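Local coordinates for protein acetyl-CoA acetyltransferase (Mycobacterium smegmatis, PDB 4EGV) that is a monomeric thiolase-like protein of type 1 that possibly transfers acyl groups, at residues Asp341-Phe346 and Gly406-Ile411; Gly314-Ser319 and Val350-Asp355. All coordinates share one frame; numbering follows the deposited sequence.

Interaction 1 of 2, residues Asp341-Phe346 and Gly406-Ile411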
loop_
_atom_site.group_PDB
_atom_site.type_symbol
_atom_site.label_atom_id
_atom_site.label_comp_id
_atom_site.label_asym_id
_atom_site.label_seq_id
_atom_site.Cartn_x
_atom_site.Cartn_y
_atom_site.Cartn_z
ATOM N N ASP A 341 -9.241 4.253 -4.186
ATOM C CA ASP A 341 -8.135 3.354 -4.517
ATOM C C ASP A 341 -7.406 2.986 -3.243
ATOM O O ASP A 341 -6.663 3.779 -2.687
ATOM C CB ASP A 341 -7.144 3.918 -5.534
ATOM C CG ASP A 341 -6.215 2.825 -6.110
ATOM O OD1 ASP A 341 -6.588 2.170 -7.084
ATOM O OD2 ASP A 341 -5.106 2.622 -5.593
ATOM N N LEU A 342 -7.666 1.768 -2.788
ATOM C CA LEU A 342 -7.073 1.208 -1.583
ATOM C C LEU A 342 -5.980 0.230 -1.967
ATOM O O LEU A 342 -6.143 -0.596 -2.854
ATOM C CB LEU A 342 -8.155 0.556 -0.693
ATOM C CG LEU A 342 -8.997 1.373 0.299
ATOM C CD1 LEU A 342 -8.977 2.857 0.128
ATOM C CD2 LEU A 342 -10.429 0.857 0.348
ATOM N N TYR A 343 -4.842 0.363 -1.319
ATOM C CA TYR A 343 -3.703 -0.452 -1.641
ATOM C C TYR A 343 -3.963 -1.920 -1.269
ATOM O O TYR A 343 -4.389 -2.234 -0.150
ATOM C CB TYR A 343 -2.499 0.095 -0.904
ATOM C CG TYR A 343 -1.169 -0.501 -1.287
ATOM C CD1 TYR A 343 -0.278 0.219 -2.103
ATOM C CD2 TYR A 343 -0.779 -1.765 -0.820
ATOM C CE1 TYR A 343 0.940 -0.302 -2.458
ATOM C CE2 TYR A 343 0.441 -2.313 -1.168
ATOM C CZ TYR A 343 1.305 -1.574 -1.992
ATOM O OH TYR A 343 2.531 -2.107 -2.334
ATOM N N SER A 344 -3.641 -2.808 -2.210
ATOM C CA SER A 344 -4.062 -4.208 -2.178
ATOM C C SER A 344 -3.034 -5.216 -2.693
ATOM O O SER A 344 -3.309 -5.923 -3.674
ATOM C CB SER A 344 -5.354 -4.349 -3.012
ATOM O OG SER A 344 -5.173 -3.887 -4.350
ATOM N N CYS A 345 -1.860 -5.329 -2.078
ATOM C CA CYS A 345 -0.947 -6.400 -2.550
ATOM C C CYS A 345 -1.575 -7.731 -2.062
ATOM O O CYS A 345 -1.679 -8.713 -2.775
ATOM C CB CYS A 345 0.507 -6.166 -2.079
ATOM S SG CYS A 345 1.920 -6.827 -3.134
ATOM N N PHE A 346 -2.070 -7.685 -0.833
ATOM C CA PHE A 346 -2.772 -8.779 -0.188
ATOM C C PHE A 346 -4.125 -8.269 0.314
ATOM O O PHE A 346 -4.356 -7.094 0.419
ATOM C CB PHE A 346 -1.901 -9.293 0.962
ATOM C CG PHE A 346 -0.514 -9.717 0.525
ATOM C CD1 PHE A 346 -0.302 -11.012 0.036
ATOM C CD2 PHE A 346 0.554 -8.825 0.553
ATOM C CE1 PHE A 346 0.954 -11.414 -0.403
ATOM C CE2 PHE A 346 1.807 -9.207 0.120
ATOM C CZ PHE A 346 2.020 -10.501 -0.361
ATOM N N GLY A 406 -5.448 5.318 -0.630
ATOM C CA GLY A 406 -4.695 4.810 0.512
ATOM C C GLY A 406 -3.470 4.043 0.077
ATOM O O GLY A 406 -3.562 3.171 -0.758
ATOM N N ALA A 407 -2.326 4.356 0.676
ATOM C CA ALA A 407 -1.037 3.775 0.270
ATOM C C ALA A 407 -0.343 3.037 1.391
ATOM O O ALA A 407 0.018 3.633 2.364
ATOM C CB ALA A 407 -0.117 4.874 -0.289
ATOM N N ASN A 408 -0.048 1.759 1.217
ATOM C CA ASN A 408 0.639 0.860 2.150
ATOM C C ASN A 408 2.053 0.448 1.676
ATOM O O ASN A 408 2.210 0.266 0.537
ATOM C CB ASN A 408 -0.236 -0.376 2.213
ATOM C CG ASN A 408 0.074 -1.259 3.347
ATOM O OD1 ASN A 408 -0.289 -0.979 4.433
ATOM N ND2 ASN A 408 0.709 -2.357 3.091
ATOM N N GLY A 409 3.105 0.305 2.472
ATOM C CA GLY A 409 3.146 0.427 3.891
ATOM C C GLY A 409 3.825 -0.718 4.579
ATOM O O GLY A 409 3.410 -1.068 5.619
ATOM N N GLY A 410 4.854 -1.300 4.011
ATOM C CA GLY A 410 5.651 -2.324 4.682
ATOM C C GLY A 410 4.967 -3.606 5.031
ATOM O O GLY A 410 4.417 -4.215 4.207
ATOM N N ILE A 411 4.980 -3.993 6.279
ATOM C CA ILE A 411 4.119 -5.067 6.749
ATOM C C ILE A 411 2.884 -4.501 7.418
ATOM O O ILE A 411 2.774 -4.612 8.593
ATOM C CB ILE A 411 4.843 -5.977 7.776
ATOM C CG1 ILE A 411 6.187 -6.440 7.236
ATOM C CG2 ILE A 411 4.030 -7.179 8.112
ATOM C CD1 ILE A 411 6.129 -7.159 5.895
#
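OD1 of Asp341 is held by three donors: the backbone N of Leu369 makes the main hydrogen bond, while Thr370 N and Thr368 OG1 add weak ones; the other carboxylate oxygen, OD2, pairs with Tyr383 OH, so this buried and probably charged group is well satisfied, a place that suits an aspartate. Its backbone serves the neighbouring strand. Gly406 N donates to Asp341 O at 2.8 Å, almost straight (168°) and nearly along the C=O axis. Gly406 O, at the other end of the residue, accepts only a weak, bent bond from Tyr343 N, 3.1 Å away. Gly406 is buried, its main chain lying beside Leu342 and Tyr343 with no side chain to crowd Leu342 CD1; the CA atoms of Leu342 and Gly406 are 4.8 Å apart. Beyond the strand pairing the contact passes to Tyr343, whose CG stands anti to the backbone N (chi1 -171°), which puts the ring over the backbone of Asn408. The main-chain O of Asn408 sits over one ring face, offset toward the rim, with this O 3.3 Å from Tyr343 CZ. Asn408 CB meets the ring at Tyr343 CD2, 3.4 Å away. The two side chains cross at about a right angle, and the amide plane is inclined to the ring by 47°. Tyr343 OH is hydrogen-bonded to Gly380 O, fixing the far end of the ring. The contact joins edge strand 337-342 to its parallel neighbour 402-409 in the large mixed sheet, with helix 383-397 touching Tyr343 and Ala407 through Ser384, and helix 373-376 touching Tyr343 through Leu373.

Interaction 2 of 2, residues Gly314-Ser319 and Val350-Asp355; sequences GASPAS and VFNICD
The carboxamide of Asn352 reaches out from helix 348-357 and grips a single residue, Ser316, by both of its backbone polar atoms. Its CG lies anti to the backbone N (chi1 174°), and the second torsion (chi2 69°) turns the flat amide so that OD1 and ND2 each find a partner. Asn352 OD1 accepts from Ser316 N at 2.9 Å, although the donor stands well above the carbonyl plane of the amide. Asn352 ND2 gives the tidier bond, reaching Ser316 O at 3.2 Å with an N-H...O angle of 161°; the oxygen lies in the amide plane, and the proton comes in along one of its lone pairs. With one acceptor and one donor engaged, the amide cannot be flipped without losing both bonds, which is why asparagine suits this buried spot. Ser316 holds its own OG anti to the backbone N, and that hydroxyl pairs with Glu304 OE2; Ser316 CB packs against Asn352 ND2 at 3.5 Å. In the first turn of helix 317-330, Ser319, small enough for a close approach, brings its CB to 3.6 Å from Asn352 ND2 and also touches Ile353. The branched Ile353 does this with its tip: CG1 is anti to the carbonyl carbon, and Ile353 CD1 bends back to 3.8 Å from Ser319 CB. Both side chains also pack on Tyr415 of strand 414-421. An asparagine on one helix thus pairs with the backbone leading into another, tying together two helices that precede and follow strand 337-342 in the βα succession of a thiolase fold.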
loop_
_atom_site.group_PDB
_atom_site.type_symbol
_atom_site.label_atom_id
_atom_site.label_comp_id
_atom_site.label_asym_id
_atom_site.label_seq_id
_atom_site.Cartn_x
_atom_site.Cartn_y
_atom_site.Cartn_z
ATOM N N GLY A 314 -3.870 -8.953 13.980
ATOM C CA GLY A 314 -4.895 -8.982 12.942
ATOM C C GLY A 314 -5.526 -7.656 12.541
ATOM O O GLY A 314 -6.430 -7.622 11.707
ATOM N N ALA A 315 -5.064 -6.558 13.131
ATOM C CA ALA A 315 -5.567 -5.232 12.799
ATOM C C ALA A 315 -4.446 -4.225 12.746
ATOM O O ALA A 315 -3.354 -4.450 13.230
ATOM C CB ALA A 315 -6.660 -4.777 13.781
ATOM N N SER A 316 -4.735 -3.102 12.115
ATOM C CA SER A 316 -3.806 -1.991 12.046
ATOM C C SER A 316 -4.606 -0.709 12.290
ATOM O O SER A 316 -5.155 -0.150 11.363
ATOM C CB SER A 316 -3.080 -1.989 10.691
ATOM O OG SER A 316 -2.190 -0.898 10.581
ATOM N N PRO A 317 -4.693 -0.272 13.552
ATOM C CA PRO A 317 -5.452 0.930 13.906
ATOM C C PRO A 317 -4.860 2.221 13.343
ATOM O O PRO A 317 -5.593 3.138 13.098
ATOM C CB PRO A 317 -5.417 0.944 15.439
ATOM C CG PRO A 317 -5.007 -0.412 15.829
ATOM C CD PRO A 317 -4.181 -0.971 14.739
ATOM N N ALA A 318 -3.550 2.278 13.143
ATOM C CA ALA A 318 -2.885 3.420 12.498
ATOM C C ALA A 318 -3.355 3.682 11.066
ATOM O O ALA A 318 -3.399 4.804 10.622
ATOM C CB ALA A 318 -1.372 3.277 12.545
ATOM N N SER A 319 -3.737 2.655 10.341
ATOM C CA SER A 319 -4.195 2.873 8.987
ATOM C C SER A 319 -5.557 3.515 8.982
ATOM O O SER A 319 -5.858 4.339 8.169
ATOM C CB SER A 319 -4.181 1.558 8.211
ATOM O OG SER A 319 -2.934 0.913 8.391
ATOM N N VAL A 350 -6.682 -4.089 2.793
ATOM C CA VAL A 350 -7.970 -3.645 2.289
ATOM C C VAL A 350 -9.031 -3.965 3.299
ATOM O O VAL A 350 -9.734 -3.082 3.729
ATOM C CB VAL A 350 -8.349 -4.251 0.924
ATOM C CG1 VAL A 350 -9.698 -3.736 0.491
ATOM C CG2 VAL A 350 -7.319 -3.916 -0.121
ATOM N N PHE A 351 -9.122 -5.227 3.690
ATOM C CA PHE A 351 -9.999 -5.661 4.779
ATOM C C PHE A 351 -9.935 -4.722 5.967
ATOM O O PHE A 351 -10.943 -4.319 6.502
ATOM C CB PHE A 351 -9.598 -7.054 5.264
ATOM C CG PHE A 351 -10.180 -8.171 4.466
ATOM C CD1 PHE A 351 -11.472 -8.087 3.952
ATOM C CD2 PHE A 351 -9.458 -9.335 4.257
ATOM C CE1 PHE A 351 -12.015 -9.128 3.223
ATOM C CE2 PHE A 351 -9.993 -10.375 3.542
ATOM C CZ PHE A 351 -11.277 -10.269 3.028
ATOM N N ASN A 352 -8.712 -4.374 6.342
ATOM C CA ASN A 352 -8.429 -3.654 7.536
ATOM C C ASN A 352 -9.006 -2.268 7.542
ATOM O O ASN A 352 -9.437 -1.802 8.573
ATOM C CB ASN A 352 -6.929 -3.621 7.735
ATOM C CG ASN A 352 -6.520 -2.759 8.904
ATOM O OD1 ASN A 352 -6.769 -3.090 10.078
ATOM N ND2 ASN A 352 -5.883 -1.627 8.586
ATOM N N ILE A 353 -9.010 -1.599 6.393
ATOM C CA ILE A 353 -9.640 -0.283 6.298
ATOM C C ILE A 353 -11.136 -0.439 6.493
ATOM O O ILE A 353 -11.749 0.257 7.298
ATOM C CB ILE A 353 -9.351 0.423 4.982
ATOM C CG1 ILE A 353 -7.895 0.842 4.931
ATOM C CG2 ILE A 353 -10.253 1.630 4.819
ATOM C CD1 ILE A 353 -7.388 1.502 6.183
ATOM N N CYS A 354 -11.692 -1.416 5.798
ATOM C CA CYS A 354 -13.086 -1.795 5.913
ATOM C C CYS A 354 -13.599 -2.130 7.327
ATOM O O CYS A 354 -14.704 -1.769 7.689
ATOM C CB CYS A 354 -13.345 -2.946 4.950
ATOM S SG CYS A 354 -13.147 -2.452 3.213
ATOM N N ASP A 355 -12.787 -2.819 8.112
ATOM C CA ASP A 355 -13.120 -3.209 9.471
ATOM C C ASP A 355 -13.204 -2.071 10.451
ATOM O O ASP A 355 -14.082 -2.072 11.286
ATOM C CB ASP A 355 -12.083 -4.171 10.013
ATOM C CG ASP A 355 -12.194 -5.546 9.435
ATOM O OD1 ASP A 355 -13.184 -5.865 8.756
ATOM O OD2 ASP A 355 -11.265 -6.317 9.683
#

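The centres of interactions 1 and 2 lie 11 Å apart, and their segments alternate along the chain: 314-319, 341-346, 350-355, then 406-411. Helix 317-330 leads into strand 337-342, which leads through residues 343-347 into helix 348-357, so strand 337-342 of interaction 1 separates the two helices of interaction 2 in sequence. The interactions touch where Val350 CG2 packs 3.4 Å from Tyr343 O and close to Ser344 CB. Interaction 1 secures an edge of the mixed sheet near the centre of the chain, and interaction 2 fixes helix 348-357 against the start of helix 317-330. Together they flank the turn after the strand, which probably corresponds to an active-site loop of thiolases.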